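Local coordinates for protein sulfur oxygenase/reductase (Halothiobacillus neapolitanus, PDB 6QPA) that probably oxidises and disproportionates elemental sulfur as a sulfur oxygenase/reductase, at a bound mononuclear non-haem iron centre, at residues K83-H88 and E116-V121. Numbering follows the deposited sequence.
Sequences KDVHSH and EPYFEV
Val85, in the first turn of helix 85-94, overlaps one face of the Tyr118 ring on strand 110-125. Its CG2 stands 4.1 Å from the centroid of that ring and close to the ring normal, the geometry of a CH-pi contact, while CG1 meets Tyr118 CZ at 3.9 Å. One helical turn later, His88 reaches the hydroxyl end of the same tyrosine. Its ND1-H donates to Tyr118 OH at 2.6 Å. The angle at the hydrogen is 174° and the oxygen lies in the imidazole plane, so the bond is short and nearly straight. CG of His88 is anti to the backbone N (chi1 179°), which brings ND1 up to the Tyr118 hydroxyl. The hydroxyl is also hydrogen-bonded to Glu89, giving a chain from carboxylate through phenol to imidazole. On the other side of CE1, NE2 binds the iron(III) ion, to which Glu116 contributes OE2 and His92 completes the facial triad of two histidines and one carboxylate. His88 NE2 and Glu116 OE2 lie 3.2 Å apart because both are ligands of the metal, not because they share a proton. Glu116 OE1 approaches the imidazole edge at His88 CE1 (3.0 Å). The carboxylate plane is turned 73° from the ring. Glu116 reaches the metal with CG anti to its own backbone N and an extended chain beyond. A phenylalanine in place of His88 lacks both nitrogens, and would probably leave the iron less firmly held and the Tyr118 hydroxyl without its imidazole donor. The hydrogen bond from ND1 and the iron at NE2 together hold the rotation of the His88 ring, with Tyr118 as a second-shell partner; through the Tyr118 hydroxyl, Glu89 may make that imidazole slightly more electron-rich.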
# COMPACT_ATOMS: atom_id res chain seq x y z
N LYS A 83 49.16 -5.54 -47.18
CA LYS A 83 50.26 -6.10 -47.96
C LYS A 83 51.60 -5.64 -47.42
O LYS A 83 52.58 -6.40 -47.44
CB LYS A 83 50.13 -5.71 -49.43
CG LYS A 83 48.95 -6.32 -50.14
CD LYS A 83 48.91 -5.91 -51.62
CE LYS A 83 47.69 -6.50 -52.34
NZ LYS A 83 47.59 -5.98 -53.75
N ASP A 84 51.67 -4.40 -46.92
CA ASP A 84 52.91 -3.84 -46.40
C ASP A 84 52.60 -2.61 -45.58
O ASP A 84 51.47 -2.10 -45.59
CB ASP A 84 53.89 -3.50 -47.54
CG ASP A 84 53.21 -2.75 -48.67
OD1 ASP A 84 52.48 -1.76 -48.42
OD2 ASP A 84 53.39 -3.16 -49.82
N VAL A 85 53.63 -2.11 -44.90
CA VAL A 85 53.49 -0.90 -44.09
C VAL A 85 53.05 0.27 -44.95
O VAL A 85 52.15 1.02 -44.59
CB VAL A 85 54.81 -0.61 -43.35
CG1 VAL A 85 54.83 0.82 -42.80
CG2 VAL A 85 55.03 -1.61 -42.24
N HIS A 86 53.66 0.41 -46.14
CA HIS A 86 53.39 1.57 -46.98
C HIS A 86 51.92 1.67 -47.33
O HIS A 86 51.37 2.77 -47.40
CB HIS A 86 54.21 1.53 -48.27
CG HIS A 86 53.97 2.71 -49.17
ND1 HIS A 86 53.02 2.71 -50.17
CD2 HIS A 86 54.51 3.95 -49.17
CE1 HIS A 86 53.01 3.88 -50.77
NE2 HIS A 86 53.91 4.65 -50.19
N SER A 87 51.28 0.53 -47.58
CA SER A 87 49.86 0.56 -47.93
C SER A 87 49.03 1.15 -46.80
O SER A 87 48.14 1.97 -47.04
CB SER A 87 49.39 -0.84 -48.29
OG SER A 87 50.07 -1.27 -49.46
N HIS A 88 49.32 0.76 -45.56
CA HIS A 88 48.57 1.32 -44.44
C HIS A 88 48.83 2.81 -44.29
O HIS A 88 47.90 3.60 -44.12
CB HIS A 88 48.93 0.56 -43.16
CG HIS A 88 48.22 1.06 -41.94
ND1 HIS A 88 48.89 1.65 -40.88
CD2 HIS A 88 46.92 1.06 -41.59
CE1 HIS A 88 48.03 1.98 -39.94
NE2 HIS A 88 46.82 1.62 -40.34
N GLU A 116 48.92 2.40 -32.19
CA GLU A 116 48.78 1.48 -33.31
C GLU A 116 50.13 0.94 -33.75
O GLU A 116 50.74 1.46 -34.70
CB GLU A 116 48.07 2.15 -34.49
CG GLU A 116 47.61 1.12 -35.52
CD GLU A 116 46.96 1.75 -36.72
OE1 GLU A 116 47.44 2.80 -37.16
OE2 GLU A 116 45.98 1.17 -37.24
N PRO A 117 50.63 -0.11 -33.10
CA PRO A 117 51.89 -0.72 -33.53
C PRO A 117 51.68 -1.63 -34.73
O PRO A 117 50.58 -2.14 -34.99
CB PRO A 117 52.33 -1.54 -32.30
CG PRO A 117 51.35 -1.18 -31.19
CD PRO A 117 50.10 -0.74 -31.88
N TYR A 118 52.77 -1.85 -35.45
CA TYR A 118 52.84 -2.77 -36.57
C TYR A 118 53.41 -4.12 -36.12
O TYR A 118 54.37 -4.16 -35.33
CB TYR A 118 53.72 -2.20 -37.68
CG TYR A 118 53.12 -1.08 -38.50
CD1 TYR A 118 52.16 -1.35 -39.47
CD2 TYR A 118 53.56 0.24 -38.36
CE1 TYR A 118 51.61 -0.34 -40.26
CE2 TYR A 118 53.02 1.27 -39.16
CZ TYR A 118 52.05 0.96 -40.10
OH TYR A 118 51.51 1.92 -40.90
N PHE A 119 52.82 -5.21 -36.63
CA PHE A 119 53.22 -6.55 -36.22
C PHE A 119 53.54 -7.42 -37.43
O PHE A 119 52.84 -7.41 -38.44
CB PHE A 119 52.13 -7.24 -35.38
CG PHE A 119 51.95 -6.62 -34.05
CD1 PHE A 119 51.15 -5.50 -33.91
CD2 PHE A 119 52.62 -7.10 -32.95
CE1 PHE A 119 51.01 -4.89 -32.69
CE2 PHE A 119 52.50 -6.50 -31.72
CZ PHE A 119 51.67 -5.38 -31.59
N GLU A 120 54.61 -8.17 -37.28
CA GLU A 120 54.95 -9.22 -38.20
C GLU A 120 54.35 -10.54 -37.73
O GLU A 120 54.36 -10.85 -36.54
CB GLU A 120 56.48 -9.33 -38.30
CG GLU A 120 56.97 -10.58 -38.96
CD GLU A 120 58.48 -10.76 -38.85
OE1 GLU A 120 59.17 -9.82 -38.38
OE2 GLU A 120 58.96 -11.84 -39.24
N VAL A 121 53.80 -11.30 -38.67
CA VAL A 121 53.29 -12.63 -38.38
C VAL A 121 54.47 -13.58 -38.47
O VAL A 121 54.88 -13.97 -39.56
CB VAL A 121 52.15 -13.02 -39.32
CG1 VAL A 121 51.64 -14.43 -38.97
CG2 VAL A 121 51.01 -12.01 -39.20